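Local atomic coordinates of thiosulfate sulfurtransferase TUM1 (Saccharomyces cerevisiae, PDB entry 3UTN), a protein that accepts persulfide sulfur from the cysteine desulfurase NFS1 and passes it to UBA4 for 2-thiolation of the wobble uridine of tRNAs. Residues K98-K112 with F166-E178. Numbering follows the deposited sequence.
Sequences KKVFDDAMSNLGVQK and FSPYPKSHYESSE
Tyr174 lies between Met105 and Lys112, its ring touched on opposite faces. Met105 CB sits 3.6 Å from the centroid of the Tyr174 ring, a CH-pi contact, and Met105 SD stands farther out above the same ring, 6° off its normal, as a Met-aromatic contact. Over the other face Lys112 CE makes a second CH-pi contact and Lys112 NZ, 5.0 Å from the centroid of the Tyr174 ring, a cation-pi contact; successive bends at chi2, chi3 and chi4 curl this lysine across the ring. Val110 O approaches the ring edge, while Phe101 meets it obliquely, planes at 74°.

Several hydrogen bonds tie the loop backbone to helix 98-107. Ser106 works at two levels: its O accepts from Ser172 N at 2.8 Å as well as from Gly109 N, and its OG receives Tyr174 N while donating to Asp102 O. With chi1 at -63°, Ser106 OG lies beside its own backbone N, within reach of that previous-turn carbonyl. Farther toward the helix start, Ser176 N reaches Asp102 OD1 at 2.9 Å from above the carboxylate plane. Lys98 NZ makes a salt bridge to Asp102 OD2 (2.6 Å) and a hydrogen bond to Ser176 O (2.7 Å), the latter on an in-plane lone pair.

At the C-terminal end, Gly109 closes the helix with positive phi in a Schellman motif; the loop backbone passes close to this turn, Gly109 CA lying 3.0 Å from Pro170 O. Ser172 OG bonds Val110 O at 2.5 Å, and Ser167 OG accepts Tyr169 N in an ST turn.

Outside, Tyr174 OH hydrogen-bonds His139 ND1 and Ser176 OG hydrogen-bonds Met137 O. The linker between helices 148-153 and 181-184 runs along helix 98-107 of the N-terminal rhodanese domain. Phe101 and Met105 of that helix touch helix 127-136, and Leu108 touches strand 77-78.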
ATOM      1  N   LYS A  98     -15.987  -5.891  -1.451  1.00 29.57           N
ATOM      2  CA  LYS A  98     -16.781  -4.694  -1.637  1.00 30.69           C
ATOM      3  C   LYS A  98     -17.571  -4.368  -0.373  1.00 30.71           C
ATOM      4  O   LYS A  98     -17.575  -3.221   0.079  1.00 28.68           O
ATOM      5  CB  LYS A  98     -17.728  -4.891  -2.814  1.00 32.64           C
ATOM      6  CG  LYS A  98     -18.439  -3.636  -3.278  1.00 34.61           C
ATOM      7  CD  LYS A  98     -19.654  -4.010  -4.114  1.00 36.05           C
ATOM      8  CE  LYS A  98     -20.315  -2.778  -4.705  1.00 36.61           C
ATOM      9  NZ  LYS A  98     -20.648  -1.784  -3.649  1.00 38.29           N
ATOM     10  N   LYS A  99     -18.212  -5.387   0.203  1.00 30.72           N
ATOM     11  CA  LYS A  99     -19.060  -5.207   1.378  1.00 31.46           C
ATOM     12  C   LYS A  99     -18.265  -4.777   2.607  1.00 29.45           C
ATOM     13  O   LYS A  99     -18.604  -3.786   3.243  1.00 28.96           O
ATOM     14  CB  LYS A  99     -19.881  -6.467   1.672  1.00 33.86           C
ATOM     15  CG  LYS A  99     -20.471  -6.502   3.075  1.00 36.09           C
ATOM     16  CD  LYS A  99     -21.727  -7.351   3.161  1.00 38.44           C
ATOM     17  CE  LYS A  99     -22.975  -6.480   3.171  1.00 40.28           C
ATOM     18  NZ  LYS A  99     -23.081  -5.679   4.425  1.00 40.86           N
ATOM     19  N   VAL A 100     -17.210  -5.517   2.933  1.00 28.51           N
ATOM     20  CA  VAL A 100     -16.341  -5.142   4.043  1.00 27.76           C
ATOM     21  C   VAL A 100     -15.846  -3.717   3.825  1.00 26.25           C
ATOM     22  O   VAL A 100     -15.889  -2.897   4.733  1.00 26.09           O
ATOM     23  CB  VAL A 100     -15.172  -6.134   4.223  1.00 27.51           C
ATOM     24  CG1 VAL A 100     -14.054  -5.534   5.067  1.00 27.38           C
ATOM     25  CG2 VAL A 100     -15.680  -7.419   4.863  1.00 28.07           C
ATOM     26  N   PHE A 101     -15.425  -3.411   2.604  1.00 25.69           N
ATOM     27  CA  PHE A 101     -14.957  -2.075   2.315  1.00 25.69           C
ATOM     28  C   PHE A 101     -16.041  -1.027   2.517  1.00 25.44           C
ATOM     29  O   PHE A 101     -15.840  -0.065   3.243  1.00 24.51           O
ATOM     30  CB  PHE A 101     -14.410  -1.959   0.909  1.00 25.59           C
ATOM     31  CG  PHE A 101     -13.926  -0.587   0.597  1.00 25.56           C
ATOM     32  CD1 PHE A 101     -12.672  -0.172   1.036  1.00 25.21           C
ATOM     33  CD2 PHE A 101     -14.738   0.312  -0.090  1.00 24.91           C
ATOM     34  CE1 PHE A 101     -12.223   1.104   0.763  1.00 24.72           C
ATOM     35  CE2 PHE A 101     -14.290   1.589  -0.365  1.00 24.64           C
ATOM     36  CZ  PHE A 101     -13.031   1.985   0.065  1.00 24.67           C
ATOM     37  N   ASP A 102     -17.184  -1.219   1.864  1.00 26.72           N
ATOM     38  CA  ASP A 102     -18.291  -0.280   1.964  1.00 27.90           C
ATOM     39  C   ASP A 102     -18.746  -0.115   3.398  1.00 27.50           C
ATOM     40  O   ASP A 102     -18.974   1.003   3.850  1.00 28.34           O
ATOM     41  CB  ASP A 102     -19.457  -0.730   1.093  1.00 29.83           C
ATOM     42  CG  ASP A 102     -19.154  -0.603  -0.372  1.00 31.61           C
ATOM     43  OD1 ASP A 102     -18.117   0.013  -0.710  1.00 32.31           O
ATOM     44  OD2 ASP A 102     -19.942  -1.124  -1.185  1.00 33.52           O
ATOM     45  N   ASP A 103     -18.862  -1.235   4.104  1.00 27.83           N
ATOM     46  CA  ASP A 103     -19.266  -1.220   5.501  1.00 27.93           C
ATOM     47  C   ASP A 103     -18.266  -0.443   6.317  1.00 26.87           C
ATOM     48  O   ASP A 103     -18.650   0.373   7.140  1.00 26.48           O
ATOM     49  CB  ASP A 103     -19.421  -2.641   6.040  1.00 28.91           C
ATOM     50  CG  ASP A 103     -20.649  -3.329   5.483  1.00 30.08           C
ATOM     51  OD1 ASP A 103     -21.447  -2.640   4.820  1.00 30.45           O
ATOM     52  OD2 ASP A 103     -20.809  -4.548   5.695  1.00 30.79           O
ATOM     53  N   ALA A 104     -16.986  -0.685   6.059  1.00 26.09           N
ATOM     54  CA  ALA A 104     -15.927   0.052   6.723  1.00 25.45           C
ATOM     55  C   ALA A 104     -16.102   1.538   6.461  1.00 24.38           C
ATOM     56  O   ALA A 104     -16.171   2.330   7.393  1.00 24.82           O
ATOM     57  CB  ALA A 104     -14.571  -0.420   6.238  1.00 25.65           C
ATOM     58  N   MET A 105     -16.194   1.904   5.187  1.00 24.41           N
ATOM     59  CA  MET A 105     -16.370   3.295   4.803  1.00 24.38           C
ATOM     60  C   MET A 105     -17.601   3.879   5.467  1.00 24.12           C
ATOM     61  O   MET A 105     -17.561   4.977   6.018  1.00 22.57           O
ATOM     62  CB  MET A 105     -16.496   3.421   3.293  1.00 24.81           C
ATOM     63  CG  MET A 105     -15.257   3.037   2.523  1.00 25.07           C
ATOM     64  SD  MET A 105     -13.791   3.879   3.135  1.00 26.46           S
ATOM     65  CE  MET A 105     -13.087   2.595   4.165  1.00 26.18           C
ATOM     66  N   SER A 106     -18.691   3.123   5.408  1.00 24.65           N
ATOM     67  CA  SER A 106     -19.934   3.514   6.042  1.00 25.06           C
ATOM     68  C   SER A 106     -19.720   3.726   7.534  1.00 25.08           C
ATOM     69  O   SER A 106     -20.068   4.778   8.068  1.00 24.91           O
ATOM     70  CB  SER A 106     -21.006   2.446   5.799  1.00 25.28           C
ATOM     71  OG  SER A 106     -21.275   2.328   4.417  1.00 26.99           O
ATOM     72  N   ASN A 107     -19.139   2.719   8.186  0.51 25.56           N
ATOM     73  CA  ASN A 107     -18.858   2.754   9.615  0.51 26.11           C
ATOM     74  C   ASN A 107     -18.042   3.981   9.991  0.51 25.86           C
ATOM     75  O   ASN A 107     -18.273   4.592  11.028  0.51 25.97           O
ATOM     76  CB  ASN A 107     -18.121   1.480  10.037  0.51 26.92           C
ATOM     77  CG  ASN A 107     -17.959   1.367  11.539  0.51 27.37           C
ATOM     78  OD1 ASN A 107     -18.905   1.045  12.258  0.51 27.98           O
ATOM     79  ND2 ASN A 107     -16.751   1.620  12.018  0.51 28.26           N
ATOM     80  N   LEU A 108     -17.103   4.340   9.119  1.00 25.70           N
ATOM     81  CA  LEU A 108     -16.216   5.474   9.345  1.00 25.67           C
ATOM     82  C   LEU A 108     -16.860   6.767   8.894  1.00 24.84           C
ATOM     83  O   LEU A 108     -16.287   7.842   9.042  1.00 25.00           O
ATOM     84  CB  LEU A 108     -14.902   5.264   8.598  1.00 25.47           C
ATOM     85  CG  LEU A 108     -14.103   4.046   9.051  1.00 25.87           C
ATOM     86  CD1 LEU A 108     -13.007   3.745   8.043  1.00 25.87           C
ATOM     87  CD2 LEU A 108     -13.547   4.234  10.462  1.00 25.98           C
ATOM     88  N   GLY A 109     -18.052   6.651   8.321  1.00 24.81           N
ATOM     89  CA  GLY A 109     -18.775   7.809   7.840  1.00 24.76           C
ATOM     90  C   GLY A 109     -18.155   8.418   6.603  1.00 24.05           C
ATOM     91  O   GLY A 109     -18.407   9.569   6.292  1.00 24.02           O
ATOM     92  N   VAL A 110     -17.334   7.648   5.898  1.00 24.20           N
ATOM     93  CA  VAL A 110     -16.751   8.128   4.656  1.00 24.30           C
ATOM     94  C   VAL A 110     -17.872   8.299   3.643  1.00 25.45           C
ATOM     95  O   VAL A 110     -18.706   7.415   3.477  1.00 24.95           O
ATOM     96  CB  VAL A 110     -15.675   7.172   4.115  1.00 24.09           C
ATOM     97  CG1 VAL A 110     -15.201   7.607   2.739  1.00 23.39           C
ATOM     98  CG2 VAL A 110     -14.508   7.116   5.078  1.00 23.65           C
ATOM     99  N   GLN A 111     -17.912   9.458   3.005  1.00 26.26           N
ATOM    100  CA  GLN A 111     -18.862   9.684   1.935  1.00 28.27           C
ATOM    101  C   GLN A 111     -18.099   9.495   0.646  1.00 27.71           C
ATOM    102  O   GLN A 111     -16.888   9.707   0.602  1.00 27.06           O
ATOM    103  CB  GLN A 111     -19.451  11.093   2.003  1.00 29.89           C
ATOM    104  CG  GLN A 111     -20.185  11.428   3.297  1.00 32.70           C
ATOM    105  CD  GLN A 111     -21.556  10.776   3.410  1.00 35.55           C
ATOM    106  OE1 GLN A 111     -21.975  10.007   2.539  1.00 37.10           O
ATOM    107  NE2 GLN A 111     -22.266  11.089   4.490  1.00 36.56           N
ATOM    108  N   LYS A 112     -18.801   9.094  -0.403  1.00 27.41           N
ATOM    109  CA  LYS A 112     -18.181   8.933  -1.706  1.00 27.37           C
ATOM    110  C   LYS A 112     -17.427  10.190  -2.116  1.00 26.72           C
ATOM    111  O   LYS A 112     -16.367  10.106  -2.713  1.00 25.31           O
ATOM    112  CB  LYS A 112     -19.230   8.595  -2.763  1.00 27.97           C
ATOM    113  CG  LYS A 112     -18.645   8.188  -4.108  1.00 28.72           C
ATOM    114  CD  LYS A 112     -17.823   6.909  -3.999  1.00 28.51           C
ATOM    115  CE  LYS A 112     -18.629   5.763  -3.415  1.00 28.97           C
ATOM    116  NZ  LYS A 112     -19.803   5.453  -4.271  1.00 28.58           N
ATOM    117  N   PHE A 166     -12.843   5.968  15.807  1.00 21.16           N
ATOM    118  CA  PHE A 166     -11.984   5.821  14.644  1.00 21.87           C
ATOM    119  C   PHE A 166     -12.450   6.707  13.533  1.00 21.67           C
ATOM    120  O   PHE A 166     -11.855   6.750  12.462  1.00 21.49           O
ATOM    121  CB  PHE A 166     -11.948   4.376  14.198  1.00 21.66           C
ATOM    122  CG  PHE A 166     -11.276   3.495  15.176  1.00 21.94           C
ATOM    123  CD1 PHE A 166     -10.023   3.831  15.666  1.00 22.04           C
ATOM    124  CD2 PHE A 166     -11.895   2.351  15.631  1.00 21.93           C
ATOM    125  CE1 PHE A 166      -9.395   3.025  16.584  1.00 22.49           C
ATOM    126  CE2 PHE A 166     -11.269   1.540  16.552  1.00 22.82           C
ATOM    127  CZ  PHE A 166     -10.018   1.883  17.029  1.00 22.38           C
ATOM    128  N   SER A 167     -13.534   7.413  13.807  1.00 22.29           N
ATOM    129  CA  SER A 167     -14.053   8.395  12.898  1.00 23.15           C
ATOM    130  C   SER A 167     -14.864   9.383  13.696  1.00 23.88           C
ATOM    131  O   SER A 167     -15.632   8.991  14.560  1.00 23.77           O
ATOM    132  CB  SER A 167     -14.943   7.749  11.858  1.00 22.61           C
ATOM    133  OG  SER A 167     -15.575   8.760  11.098  1.00 22.64           O
ATOM    134  N   PRO A 168     -14.698  10.673  13.398  1.00 25.24           N
ATOM    135  CA  PRO A 168     -15.517  11.712  14.007  1.00 25.79           C
ATOM    136  C   PRO A 168     -16.813  11.907  13.233  1.00 26.37           C
ATOM    137  O   PRO A 168     -17.641  12.730  13.610  1.00 26.77           O
ATOM    138  CB  PRO A 168     -14.642  12.949  13.860  1.00 25.90           C
ATOM    139  CG  PRO A 168     -13.905  12.711  12.581  1.00 26.15           C
ATOM    140  CD  PRO A 168     -13.643  11.234  12.534  1.00 25.03           C
ATOM    141  N   TYR A 169     -16.981  11.147  12.158  1.00 26.10           N
ATOM    142  CA  TYR A 169     -18.095  11.351  11.259  1.00 27.49           C
ATOM    143  C   TYR A 169     -19.208  10.394  11.588  1.00 28.83           C
ATOM    144  O   TYR A 169     -18.942   9.263  11.986  1.00 28.91           O
ATOM    145  CB  TYR A 169     -17.648  11.171   9.812  1.00 26.72           C
ATOM    146  CG  TYR A 169     -16.474  12.044   9.476  1.00 26.47           C
ATOM    147  CD1 TYR A 169     -16.618  13.424   9.365  1.00 26.03           C
ATOM    148  CD2 TYR A 169     -15.216  11.498   9.301  1.00 25.92           C
ATOM    149  CE1 TYR A 169     -15.535  14.233   9.074  1.00 26.60           C
ATOM    150  CE2 TYR A 169     -14.127  12.299   9.013  1.00 25.83           C
ATOM    151  CZ  TYR A 169     -14.295  13.659   8.900  1.00 25.58           C
ATOM    152  OH  TYR A 169     -13.212  14.442   8.608  1.00 26.07           O
ATOM    153  N   PRO A 170     -20.465  10.844  11.431  1.00 30.50           N
ATOM    154  CA  PRO A 170     -21.573   9.920  11.619  1.00 31.36           C
ATOM    155  C   PRO A 170     -21.472   8.823  10.575  1.00 32.19           C
ATOM    156  O   PRO A 170     -20.922   9.045   9.495  1.00 31.43           O
ATOM    157  CB  PRO A 170     -22.803  10.789  11.352  1.00 31.75           C
ATOM    158  CG  PRO A 170     -22.312  11.897  10.482  1.00 31.52           C
ATOM    159  CD  PRO A 170     -20.917  12.168  10.970  1.00 31.43           C
ATOM    160  N   LYS A 171     -21.985   7.643  10.890  1.00 33.69           N
ATOM    161  CA  LYS A 171     -22.013   6.573   9.915  1.00 34.02           C
ATOM    162  C   LYS A 171     -22.631   7.081   8.619  1.00 33.99           C
ATOM    163  O   LYS A 171     -23.590   7.854   8.625  1.00 33.41           O
ATOM    164  CB  LYS A 171     -22.762   5.356  10.455  1.00 37.06           C
ATOM    165  CG  LYS A 171     -21.926   4.515  11.405  1.00 39.08           C
ATOM    166  CD  LYS A 171     -22.769   3.482  12.135  1.00 40.44           C
ATOM    167  CE  LYS A 171     -21.898   2.481  12.883  1.00 41.02           C
ATOM    168  NZ  LYS A 171     -21.032   3.120  13.916  1.00 42.91           N
ATOM    169  N   SER A 172     -22.038   6.685   7.506  1.00 32.12           N
ATOM    170  CA  SER A 172     -22.564   7.054   6.211  1.00 32.51           C
ATOM    171  C   SER A 172     -23.059   5.785   5.553  1.00 32.62           C
ATOM    172  O   SER A 172     -22.912   4.699   6.109  1.00 32.61           O
ATOM    173  CB  SER A 172     -21.462   7.672   5.364  1.00 30.71           C
ATOM    174  OG  SER A 172     -20.424   6.725   5.176  1.00 30.26           O
ATOM    175  N   HIS A 173     -23.673   5.927   4.388  1.00 34.31           N
ATOM    176  CA  HIS A 173     -24.010   4.780   3.568  0.51 34.88           C
ATOM    177  C   HIS A 173     -23.136   4.816   2.352  1.00 33.93           C
ATOM    178  O   HIS A 173     -23.547   5.268   1.286  1.00 36.99           O
ATOM    179  CB  HIS A 173     -25.494   4.787   3.218  0.51 36.14           C
ATOM    180  CG  HIS A 173     -26.398   4.643   4.420  0.51 37.27           C
ATOM    181  ND1 HIS A 173     -26.737   5.689   5.199  0.51 38.05           N
ATOM    182  CD2 HIS A 173     -27.021   3.523   4.969  0.51 37.95           C
ATOM    183  CE1 HIS A 173     -27.540   5.264   6.192  0.51 38.40           C
ATOM    184  NE2 HIS A 173     -27.714   3.938   6.049  0.51 38.31           N
ATOM    185  N   TYR A 174     -21.907   4.362   2.524  1.00 32.30           N
ATOM    186  CA  TYR A 174     -20.942   4.382   1.459  1.00 30.05           C
ATOM    187  C   TYR A 174     -21.068   3.115   0.653  1.00 29.78           C
ATOM    188  O   TYR A 174     -21.070   2.012   1.196  1.00 29.90           O
ATOM    189  CB  TYR A 174     -19.545   4.466   2.037  1.00 28.18           C
ATOM    190  CG  TYR A 174     -18.460   4.617   1.003  1.00 26.55           C
ATOM    191  CD1 TYR A 174     -17.856   5.847   0.791  1.00 26.18           C
ATOM    192  CD2 TYR A 174     -18.027   3.526   0.252  1.00 26.33           C
ATOM    193  CE1 TYR A 174     -16.852   5.989  -0.141  1.00 25.93           C
ATOM    194  CE2 TYR A 174     -17.024   3.660  -0.684  1.00 25.65           C
ATOM    195  CZ  TYR A 174     -16.440   4.894  -0.869  1.00 25.62           C
ATOM    196  OH  TYR A 174     -15.445   5.040  -1.790  1.00 25.02           O
ATOM    197  N   GLU A 175     -21.150   3.278  -0.654  1.00 31.01           N
ATOM    198  CA  GLU A 175     -21.228   2.132  -1.523  1.00 32.84           C
ATOM    199  C   GLU A 175     -20.356   2.365  -2.728  1.00 31.85           C
ATOM    200  O   GLU A 175     -20.630   3.242  -3.544  1.00 31.17           O
ATOM    201  CB  GLU A 175     -22.674   1.877  -1.937  1.00 35.17           C
ATOM    202  CG  GLU A 175     -22.887   0.522  -2.582  1.00 38.87           C
ATOM    203  CD  GLU A 175     -24.352   0.196  -2.758  1.00 40.85           C
ATOM    204  OE1 GLU A 175     -25.177   0.736  -1.989  1.00 41.77           O
ATOM    205  OE2 GLU A 175     -24.669  -0.603  -3.666  1.00 43.71           O
ATOM    206  N   SER A 176     -19.288   1.582  -2.817  1.00 31.74           N
ATOM    207  CA  SER A 176     -18.417   1.618  -3.973  1.00 32.40           C
ATOM    208  C   SER A 176     -19.245   1.318  -5.212  1.00 33.17           C
ATOM    209  O   SER A 176     -19.895   0.278  -5.296  1.00 33.93           O
ATOM    210  CB  SER A 176     -17.301   0.591  -3.826  1.00 31.72           C
ATOM    211  OG  SER A 176     -16.533   0.528  -5.014  1.00 32.23           O
ATOM    212  N   SER A 177     -19.241   2.251  -6.155  1.00 34.30           N
ATOM    213  CA  SER A 177     -20.005   2.104  -7.387  1.00 35.52           C
ATOM    214  C   SER A 177     -19.174   1.356  -8.418  1.00 35.77           C
ATOM    215  O   SER A 177     -19.707   0.737  -9.338  1.00 36.04           O
ATOM    216  CB  SER A 177     -20.408   3.475  -7.925  1.00 35.99           C
ATOM    217  OG  SER A 177     -19.267   4.260  -8.209  1.00 38.05           O
ATOM    218  N   GLU A 178     -17.859   1.424  -8.246  1.00 35.48           N
ATOM    219  CA  GLU A 178     -16.919   0.766  -9.136  1.00 35.09           C
ATOM    220  C   GLU A 178     -15.695   0.360  -8.343  1.00 34.33           C
ATOM    221  O   GLU A 178     -15.369   0.961  -7.317  1.00 33.96           O
ATOM    222  CB  GLU A 178     -16.505   1.697 -10.279  1.00 36.91           C
ATOM    223  CG  GLU A 178     -16.000   3.060  -9.822  1.00 38.76           C
ATOM    224  CD  GLU A 178     -15.529   3.941 -10.963  1.00 40.33           C
ATOM    225  OE1 GLU A 178     -15.197   5.118 -10.700  1.00 42.75           O
ATOM    226  OE2 GLU A 178     -15.480   3.464 -12.116  1.00 40.54           O
TER
HETATM  227  O   HOH W   1     -18.791   6.856  12.361  1.00 36.76           O
HETATM  228  O   HOH W   2     -20.179  11.003   7.647  1.00 30.12           O
HETATM  229  O   HOH W   3     -17.457   4.113  -6.041  1.00 32.73           O
HETATM  230  O   HOH W   4     -21.752   5.824  -1.547  1.00 33.86           O